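Local coordinates for 6-phosphogluconolactonase (Leishmania braziliensis, PDB 3CSS), which probably hydrolyses 6-phospho-D-glucono-1,5-lactone to 6-phospho-D-gluconate, the second step in the oxidative stage of the pentose phosphate pathway, at residues G74-L79 against I105-R110; G125-A130 against V186-P191; S176-D181 against R201-K206. All coordinates share one frame; numbering follows the deposited sequence. Where two conformers were deposited one is given.

Contact 1 (G74-L79 against I105-R110); sequences GDERLL and ISIDRR
Glu-76 and Arg-109 meet through two bent side chains: in Glu-76 CG stands anti to the backbone N (chi1 179°) before the chain turns at chi2, and in Arg-109 CG lies beside the backbone N, with the next bend again at chi2 (99°). The two chains cross at about a right angle, and the carboxylate and guanidinium planes are steeply inclined to each other. Arg-109 grips a single oxygen end-on with both terminal nitrogens. NH2 of Arg-109 reaches OE2 of Glu-76 at 2.8 Å on the anti lone pair, whereas NH1 of Arg-109 comes to the same OE2 at 3.0 Å from above the carboxylate plane. Two further bonds fix the rotation of the guanidinium: NH1 of Arg-109 also donates to Leu-79 O at 3.1 Å, in the guanidinium plane, and NE of Arg-109 turns back to Ile-107 O at 3.0 Å. This buried salt bridge is probably stabilised further by the backbone N-H groups of Asn-87 and Phe-88, which donate to OE1 and OE2 of Glu-76. Beside the salt bridge, CD1 of Ile-107 packs on CB of Glu-76 at 3.6 Å. An inverse gamma turn centred on Leu-78 follows strand 69-77 and presents the Leu-79 carbonyl. The 105-110 loop, between helices 87-96 and 110-113, is thereby fastened to that strand, while Leu-78 and Ile-107 both pack against helix 123-140.

Contact 2 (G125-A130 against V186-P191); sequences GAWAVA and VSVSFP
Val-188 stands across the indole of Trp-127 at about a right angle, with one methyl over a ring face. CG2 of Val-188 lies 3.9 Å from the centroid of the five-membered ring of Trp-127, 21° off the ring normal, a CH-pi contact displaced toward the rim; its nearest ring atom is CE2 of Trp-127. The other methyl turns to the helix: CG1 of Val-188 sits 3.6 Å from Ala-126 O and 3.7 Å from CB of Ala-130. With chi1 at -59°, CG1 is beside the backbone N and anti to the carbonyl carbon; it lies mainly toward the helix while also touching CD2 and CE3 of the indole. One helical turn on from Ala-126, Ala-130 meets Val-186, two residues back along the strand: CG1 of Val-186 touches CB of Ala-130 at 3.7 Å, and CB of Val-186 lies 3.5 Å from Ala-130 O. With alanines at the interface, the axes of helix segment 125-130 and strand 186-189 come within 7.7 Å, nearly antiparallel at 158°. No hydrogen bond links the two segments. OG of Ser-187, near the six-membered ring, is bonded instead to Asp-181. This is the layered packing of an alpha/beta fold: helix 123-140 lies on one face of the mixed sheet and packs over one of its edge strands, 186-189.

Contact 3 (S176-D181 against R201-K206); sequences SVAATD and RVTLSK
The start of helix 206-211, just beyond strand 201-204, is tied to the loop 176-181, with Lys-206 reaching over to Ala-179. NZ of Lys-206 donates to Ala-179 O at 3.0 Å, tilted 32° from the carbonyl plane. The chain is extended through chi2 and bends at chi3 (-62°), which swings CE of Lys-206 to within 3.4 Å of Ala-179 O. The ammonium has a second, stronger partner in Glu-182, a salt bridge, so one lysine joins a carbonyl and a carboxylate of the same loop. A water also bridges the two segments: it donates to Ala-178 O at 2.7 Å and to Asp-181 O at 2.8 Å, and accepts from Lys-206 N at 3.0 Å, thus satisfying three backbone groups at once. Ser-205 is the N-cap of helix 206-211, and its OG also bonds to His-184 O. The loop itself is shaped by an ST motif, in which Ser-176 OG accepts from Ala-179 N, and by a short run of helical backbone at 177-179. The closest carbon-carbon approach of side chains across the contact is CB of Ala-178 to CG2 of Thr-203, at 3.6 Å. The Thr-203 hydroxyl faces elsewhere, donating to Leu-204 O, and is also hydrogen-bonded to Ser-171 N. Asp-181 OD2 is hydrogen-bonded to His-184 ND1 and to Ser-187 OG.

In the fold
The three contacts gather round one margin of the mixed sheet, where strands 69-77, 201-204 and 186-189 are successive antiparallel neighbours. Contact 1 comes first along the chain; contacts 2 and 3 follow, their segments interleaved. The centres of contacts 1 and 2 are about 9 Å apart; Val-129 of helix 123-140 touches Ile-107 and Leu-78, and Ala-126 touches Leu-78. Contacts 2 and 3 lie about 8 Å apart, centre to centre, joined by the Ser-189 to Arg-201 backbone pairing and the Ser-187 to Asp-181 side-chain bond. Contacts 1 and 3, about 14 Å between centres, meet through strand pairing of Gly-74 with Leu-204 and Glu-76 with Val-202. Helix, sheet edge and two loops thus form one continuous packed unit.

Contact 1 (G74-L79 against I105-R110)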
loop_
_atom_site.group_PDB
_atom_site.type_symbol
_atom_site.label_atom_id
_atom_site.label_comp_id
_atom_site.label_asym_id
_atom_site.label_seq_id
_atom_site.Cartn_x
_atom_site.Cartn_y
_atom_site.Cartn_z
ATOM N N GLY A 74 -2.538 1.975 -3.318
ATOM C CA GLY A 74 -1.751 0.742 -3.387
ATOM C C GLY A 74 -2.555 -0.559 -3.454
ATOM O O GLY A 74 -2.071 -1.557 -3.966
ATOM N N ASP A 75 -3.776 -0.529 -2.940
ATOM C CA ASP A 75 -4.737 -1.586 -3.137
ATOM C C ASP A 75 -6.117 -1.035 -2.901
ATOM O O ASP A 75 -6.283 0.034 -2.302
ATOM C CB ASP A 75 -4.470 -2.798 -2.243
ATOM C CG ASP A 75 -4.837 -2.565 -0.776
ATOM O OD1 ASP A 75 -4.181 -1.732 -0.099
ATOM O OD2 ASP A 75 -5.743 -3.270 -0.279
ATOM N N GLU A 76 -7.111 -1.758 -3.383
ATOM C CA GLU A 76 -8.484 -1.274 -3.262
ATOM C C GLU A 76 -9.486 -2.406 -3.237
ATOM O O GLU A 76 -9.331 -3.424 -3.913
ATOM C CB GLU A 76 -8.795 -0.254 -4.366
ATOM C CG GLU A 76 -10.219 0.310 -4.377
ATOM C CD GLU A 76 -10.587 1.083 -3.107
ATOM O OE1 GLU A 76 -10.516 0.496 -2.005
ATOM O OE2 GLU A 76 -11.002 2.267 -3.224
ATOM N N ARG A 77 -10.512 -2.202 -2.430
ATOM C CA ARG A 77 -11.689 -3.052 -2.416
ATOM C C ARG A 77 -12.584 -2.676 -3.589
ATOM O O ARG A 77 -12.920 -1.492 -3.757
ATOM C CB ARG A 77 -12.451 -2.836 -1.104
ATOM C CG ARG A 77 -11.717 -3.271 0.140
ATOM C CD ARG A 77 -10.779 -2.193 0.697
ATOM N NE ARG A 77 -10.140 -2.594 1.952
ATOM C CZ ARG A 77 -10.616 -2.382 3.174
ATOM N NH1 ARG A 77 -11.780 -1.786 3.365
ATOM N NH2 ARG A 77 -9.915 -2.799 4.240
ATOM N N LEU A 78 -13.024 -3.660 -4.375
ATOM C CA LEU A 78 -13.817 -3.371 -5.580
ATOM C C LEU A 78 -15.278 -3.126 -5.231
ATOM O O LEU A 78 -16.185 -3.911 -5.558
ATOM C CB LEU A 78 -13.642 -4.461 -6.628
ATOM C CG LEU A 78 -12.186 -4.594 -7.094
ATOM C CD1 LEU A 78 -12.039 -5.690 -8.137
ATOM C CD2 LEU A 78 -11.642 -3.254 -7.610
ATOM N N LEU A 79 -15.464 -2.013 -4.528
ATOM C CA LEU A 79 -16.760 -1.460 -4.172
ATOM C C LEU A 79 -16.846 -0.066 -4.818
ATOM O O LEU A 79 -15.852 0.456 -5.317
ATOM C CB LEU A 79 -16.864 -1.372 -2.643
ATOM C CG LEU A 79 -16.702 -2.695 -1.877
ATOM C CD1 LEU A 79 -16.274 -2.458 -0.437
ATOM C CD2 LEU A 79 -17.976 -3.539 -1.932
ATOM N N ILE A 105 -4.619 9.543 -9.020
ATOM C CA ILE A 105 -4.937 8.556 -10.039
ATOM C C ILE A 105 -6.106 7.698 -9.562
ATOM O O ILE A 105 -6.032 7.047 -8.511
ATOM C CB ILE A 105 -3.704 7.684 -10.393
ATOM C CG1 ILE A 105 -2.505 8.567 -10.783
ATOM C CG2 ILE A 105 -4.029 6.699 -11.508
ATOM C CD1 ILE A 105 -2.747 9.522 -11.920
ATOM N N SER A 106 -7.200 7.717 -10.313
ATOM C CA SER A 106 -8.398 6.988 -9.917
ATOM C C SER A 106 -8.397 5.560 -10.453
ATOM O O SER A 106 -7.803 5.269 -11.494
ATOM C CB SER A 106 -9.652 7.720 -10.403
ATOM O OG SER A 106 -9.704 7.769 -11.805
ATOM N N ILE A 107 -9.075 4.678 -9.723
ATOM C CA ILE A 107 -9.355 3.316 -10.170
ATOM C C ILE A 107 -10.803 3.278 -10.649
ATOM O O ILE A 107 -11.706 3.718 -9.938
ATOM C CB ILE A 107 -9.179 2.274 -9.035
ATOM C CG1 ILE A 107 -7.730 2.268 -8.525
ATOM C CG2 ILE A 107 -9.558 0.877 -9.529
ATOM C CD1 ILE A 107 -7.499 1.399 -7.281
ATOM N N ASP A 108 -11.011 2.746 -11.848
ATOM C CA ASP A 108 -12.342 2.534 -12.405
ATOM C C ASP A 108 -12.842 1.141 -12.008
ATOM O O ASP A 108 -12.367 0.144 -12.536
ATOM C CB ASP A 108 -12.276 2.690 -13.930
ATOM C CG ASP A 108 -13.624 2.610 -14.592
ATOM O OD1 ASP A 108 -14.648 2.451 -13.890
ATOM O OD2 ASP A 108 -13.649 2.716 -15.837
ATOM N N ARG A 109 -13.794 1.071 -11.077
ATOM C CA ARG A 109 -14.237 -0.224 -10.517
ATOM C C ARG A 109 -15.428 -0.845 -11.189
ATOM O O ARG A 109 -15.787 -1.973 -10.874
ATOM C CB ARG A 109 -14.637 -0.103 -9.039
ATOM C CG ARG A 109 -13.653 0.574 -8.167
ATOM C CD ARG A 109 -14.023 2.016 -7.941
ATOM N NE ARG A 109 -12.868 2.731 -7.412
ATOM C CZ ARG A 109 -12.501 2.710 -6.138
ATOM N NH1 ARG A 109 -13.193 2.025 -5.248
ATOM N NH2 ARG A 109 -11.422 3.375 -5.773
ATOM N N ARG A 110 -16.046 -0.109 -12.105
ATOM C CA ARG A 110 -17.329 -0.470 -12.729
ATOM C C ARG A 110 -17.388 -1.894 -13.262
ATOM O O ARG A 110 -18.388 -2.589 -13.132
ATOM C CB ARG A 110 -17.604 0.463 -13.909
ATOM C CG ARG A 110 -18.451 1.682 -13.601
ATOM C CD ARG A 110 -19.327 1.962 -14.799
ATOM N NE ARG A 110 -19.866 0.705 -15.308
ATOM C CZ ARG A 110 -21.032 0.194 -14.935
ATOM N NH1 ARG A 110 -21.798 0.853 -14.077
ATOM N NH2 ARG A 110 -21.439 -0.963 -15.432
#

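Contact 2 (G125-A130 against V186-P191)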
loop_
_atom_site.group_PDB
_atom_site.type_symbol
_atom_site.label_atom_id
_atom_site.label_comp_id
_atom_site.label_asym_id
_atom_site.label_seq_id
_atom_site.Cartn_x
_atom_site.Cartn_y
_atom_site.Cartn_z
ATOM N N GLY A 125 -13.920 -9.934 -13.588
ATOM C CA GLY A 125 -14.170 -8.524 -13.320
ATOM C C GLY A 125 -13.031 -7.840 -12.584
ATOM O O GLY A 125 -12.696 -6.697 -12.893
ATOM N N ALA A 126 -12.448 -8.523 -11.597
ATOM C CA ALA A 126 -11.277 -8.012 -10.891
ATOM C C ALA A 126 -10.098 -7.783 -11.853
ATOM O O ALA A 126 -9.459 -6.740 -11.812
ATOM C CB ALA A 126 -10.879 -8.967 -9.726
ATOM N N TRP A 127 -9.808 -8.755 -12.710
ATOM C CA TRP A 127 -8.761 -8.589 -13.724
ATOM C C TRP A 127 -9.035 -7.429 -14.669
ATOM O O TRP A 127 -8.111 -6.715 -15.039
ATOM C CB TRP A 127 -8.559 -9.868 -14.536
ATOM C CG TRP A 127 -7.553 -10.836 -13.949
ATOM C CD1 TRP A 127 -7.768 -12.140 -13.630
ATOM C CD2 TRP A 127 -6.177 -10.568 -13.631
ATOM N NE1 TRP A 127 -6.615 -12.705 -13.129
ATOM C CE2 TRP A 127 -5.626 -11.760 -13.112
ATOM C CE3 TRP A 127 -5.356 -9.434 -13.726
ATOM C CZ2 TRP A 127 -4.301 -11.854 -12.707
ATOM C CZ3 TRP A 127 -4.041 -9.532 -13.318
ATOM C CH2 TRP A 127 -3.527 -10.729 -12.809
ATOM N N ALA A 128 -10.289 -7.249 -15.066
ATOM C CA ALA A 128 -10.647 -6.144 -15.946
ATOM C C ALA A 128 -10.280 -4.802 -15.296
ATOM O O ALA A 128 -9.691 -3.935 -15.946
ATOM C CB ALA A 128 -12.126 -6.202 -16.290
ATOM N N VAL A 129 -10.610 -4.651 -14.009
ATOM C CA VAL A 129 -10.250 -3.441 -13.245
ATOM C C VAL A 129 -8.721 -3.307 -13.082
ATOM O O VAL A 129 -8.174 -2.228 -13.298
ATOM C CB VAL A 129 -10.944 -3.407 -11.857
ATOM C CG1 VAL A 129 -10.468 -2.212 -11.035
ATOM C CG2 VAL A 129 -12.458 -3.385 -12.017
ATOM N N ALA A 130 -8.049 -4.406 -12.734
ATOM C CA ALA A 130 -6.587 -4.430 -12.601
ATOM C C ALA A 130 -5.886 -3.955 -13.869
ATOM O O ALA A 130 -4.955 -3.149 -13.813
ATOM C CB ALA A 130 -6.092 -5.846 -12.222
ATOM N N VAL A 186 -0.423 -4.487 -11.642
ATOM C CA VAL A 186 -1.581 -4.591 -10.757
ATOM C C VAL A 186 -2.124 -6.011 -10.843
ATOM O O VAL A 186 -2.389 -6.525 -11.943
ATOM C CB VAL A 186 -2.711 -3.582 -11.147
ATOM C CG1 VAL A 186 -3.859 -3.642 -10.170
ATOM C CG2 VAL A 186 -2.170 -2.180 -11.255
ATOM N N SER A 187 -2.271 -6.649 -9.688
ATOM C CA SER A 187 -2.784 -8.006 -9.618
ATOM C C SER A 187 -4.107 -8.004 -8.841
ATOM O O SER A 187 -4.661 -6.946 -8.540
ATOM C CB SER A 187 -1.753 -8.901 -8.942
ATOM O OG SER A 187 -2.076 -10.280 -9.067
ATOM N N VAL A 188 -4.606 -9.197 -8.541
ATOM C CA VAL A 188 -5.928 -9.375 -7.974
ATOM C C VAL A 188 -5.921 -10.401 -6.842
ATOM O O VAL A 188 -5.051 -11.276 -6.778
ATOM C CB VAL A 188 -6.918 -9.821 -9.080
ATOM C CG1 VAL A 188 -6.959 -8.759 -10.178
ATOM C CG2 VAL A 188 -6.552 -11.188 -9.649
ATOM N N SER A 189 -6.913 -10.312 -5.969
ATOM C CA SER A 189 -7.051 -11.265 -4.883
ATOM C C SER A 189 -8.419 -11.182 -4.264
ATOM O O SER A 189 -9.093 -10.168 -4.390
ATOM C CB SER A 189 -6.054 -10.932 -3.789
ATOM O OG SER A 189 -6.352 -9.651 -3.268
ATOM N N PHE A 190 -8.787 -12.255 -3.579
ATOM C CA PHE A 190 -9.907 -12.254 -2.640
ATOM C C PHE A 190 -9.298 -12.415 -1.231
ATOM O O PHE A 190 -8.282 -13.116 -1.049
ATOM C CB PHE A 190 -10.885 -13.408 -2.949
ATOM C CG PHE A 190 -12.248 -13.217 -2.346
ATOM C CD1 PHE A 190 -13.187 -12.433 -3.006
ATOM C CD2 PHE A 190 -12.583 -13.785 -1.119
ATOM C CE1 PHE A 190 -14.440 -12.223 -2.475
ATOM C CE2 PHE A 190 -13.834 -13.583 -0.566
ATOM C CZ PHE A 190 -14.781 -12.809 -1.262
ATOM N N PRO A 191 -9.881 -11.745 -0.230
ATOM C CA PRO A 191 -9.310 -11.877 1.105
ATOM C C PRO A 191 -9.262 -13.299 1.637
ATOM O O PRO A 191 -10.045 -14.165 1.236
ATOM C CB PRO A 191 -10.212 -11.005 1.997
ATOM C CG PRO A 191 -11.441 -10.782 1.201
ATOM C CD PRO A 191 -11.030 -10.826 -0.243
#

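Contact 3 (S176-D181 against R201-K206)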
loop_
_atom_site.group_PDB
_atom_site.type_symbol
_atom_site.label_atom_id
_atom_site.label_comp_id
_atom_site.label_asym_id
_atom_site.label_seq_id
_atom_site.Cartn_x
_atom_site.Cartn_y
_atom_site.Cartn_z
ATOM N N SER A 176 -3.667 -16.269 -2.853
ATOM C CA SER A 176 -4.305 -15.491 -3.914
ATOM C C SER A 176 -3.417 -15.454 -5.164
ATOM O O SER A 176 -2.217 -15.743 -5.100
ATOM C CB SER A 176 -4.557 -14.052 -3.446
ATOM O OG SER A 176 -3.337 -13.320 -3.300
ATOM N N VAL A 177 -3.997 -15.052 -6.297
ATOM C CA VAL A 177 -3.219 -14.777 -7.497
ATOM C C VAL A 177 -2.035 -13.824 -7.209
ATOM O O VAL A 177 -0.902 -14.106 -7.598
ATOM C CB VAL A 177 -4.115 -14.193 -8.640
ATOM C CG1 VAL A 177 -3.253 -13.617 -9.740
ATOM C CG2 VAL A 177 -5.034 -15.277 -9.187
ATOM N N ALA A 178 -2.309 -12.742 -6.478
ATOM C CA ALA A 178 -1.305 -11.712 -6.172
ATOM C C ALA A 178 -0.109 -12.261 -5.409
ATOM O O ALA A 178 0.998 -11.772 -5.546
ATOM C CB ALA A 178 -1.952 -10.576 -5.388
ATOM N N ALA A 179 -0.328 -13.274 -4.575
ATOM C CA ALA A 179 0.757 -13.809 -3.766
ATOM C C ALA A 179 1.915 -14.357 -4.588
ATOM O O ALA A 179 3.039 -14.395 -4.103
ATOM C CB ALA A 179 0.223 -14.882 -2.819
ATOM N N THR A 180 1.638 -14.823 -5.813
ATOM C CA THR A 180 2.676 -15.368 -6.688
ATOM C C THR A 180 2.708 -14.690 -8.057
ATOM O O THR A 180 3.345 -15.201 -8.993
ATOM C CB THR A 180 2.535 -16.911 -6.864
ATOM O OG1 THR A 180 1.238 -17.235 -7.424
ATOM C CG2 THR A 180 2.712 -17.611 -5.527
ATOM N N ASP A 181 2.094 -13.517 -8.160
ATOM C CA ASP A 181 2.041 -12.813 -9.437
ATOM C C ASP A 181 3.309 -12.023 -9.614
ATOM O O ASP A 181 3.495 -10.998 -8.959
ATOM C CB ASP A 181 0.824 -11.896 -9.506
ATOM C CG ASP A 181 0.611 -11.293 -10.896
ATOM O OD1 ASP A 181 1.579 -11.215 -11.694
ATOM O OD2 ASP A 181 -0.536 -10.892 -11.180
ATOM N N ARG A 201 -10.357 -7.730 -4.779
ATOM C CA ARG A 201 -9.383 -6.654 -4.665
ATOM C C ARG A 201 -8.527 -6.498 -5.916
ATOM O O ARG A 201 -8.294 -7.451 -6.675
ATOM C CB ARG A 201 -8.412 -6.885 -3.474
ATOM C CG ARG A 201 -9.048 -7.399 -2.190
ATOM C CD ARG A 201 -10.002 -6.394 -1.590
ATOM N NE ARG A 201 -10.571 -6.834 -0.315
ATOM C CZ ARG A 201 -9.985 -6.659 0.868
ATOM N NH1 ARG A 201 -8.819 -6.048 0.967
ATOM N NH2 ARG A 201 -10.579 -7.099 1.970
ATOM N N VAL A 202 -8.022 -5.284 -6.095
ATOM C CA VAL A 202 -6.847 -5.069 -6.912
ATOM C C VAL A 202 -5.731 -4.582 -5.996
ATOM O O VAL A 202 -5.988 -3.960 -4.947
ATOM C CB VAL A 202 -7.087 -4.086 -8.070
ATOM C CG1 VAL A 202 -8.107 -4.675 -9.048
ATOM C CG2 VAL A 202 -7.559 -2.765 -7.570
ATOM N N THR A 203 -4.502 -4.897 -6.388
ATOM C CA THR A 203 -3.330 -4.550 -5.592
ATOM C C THR A 203 -2.125 -4.281 -6.488
ATOM O O THR A 203 -1.961 -4.920 -7.518
ATOM C CB THR A 203 -2.989 -5.690 -4.566
ATOM O OG1 THR A 203 -1.950 -5.248 -3.687
ATOM C CG2 THR A 203 -2.606 -6.998 -5.262
ATOM N N LEU A 204 -1.296 -3.325 -6.088
ATOM C CA LEU A 204 0.059 -3.275 -6.588
ATOM C C LEU A 204 0.695 -4.640 -6.323
ATOM O O LEU A 204 0.424 -5.284 -5.295
ATOM C CB LEU A 204 0.847 -2.154 -5.923
ATOM C CG LEU A 204 0.396 -0.720 -6.203
ATOM C CD1 LEU A 204 1.280 0.289 -5.469
ATOM C CD2 LEU A 204 0.304 -0.437 -7.725
ATOM N N SER A 205 1.520 -5.088 -7.268
ATOM C CA SER A 205 2.163 -6.383 -7.160
ATOM C C SER A 205 3.388 -6.320 -6.270
ATOM O O SER A 205 3.884 -5.249 -5.959
ATOM C CB SER A 205 2.570 -6.865 -8.555
ATOM O OG SER A 205 3.539 -5.976 -9.107
ATOM N N LYS A 206 3.881 -7.485 -5.863
ATOM C CA LYS A 206 5.143 -7.567 -5.124
ATOM C C LYS A 206 6.247 -6.790 -5.834
ATOM O O LYS A 206 7.028 -6.092 -5.202
ATOM C CB LYS A 206 5.566 -9.029 -4.944
ATOM C CG LYS A 206 4.640 -9.832 -4.077
ATOM C CD LYS A 206 5.150 -11.254 -3.808
ATOM C CE LYS A 206 5.287 -12.060 -5.062
ATOM N NZ LYS A 206 5.825 -13.443 -4.753
HETATM O O HOH W 1 2.201 -9.725 -6.798
#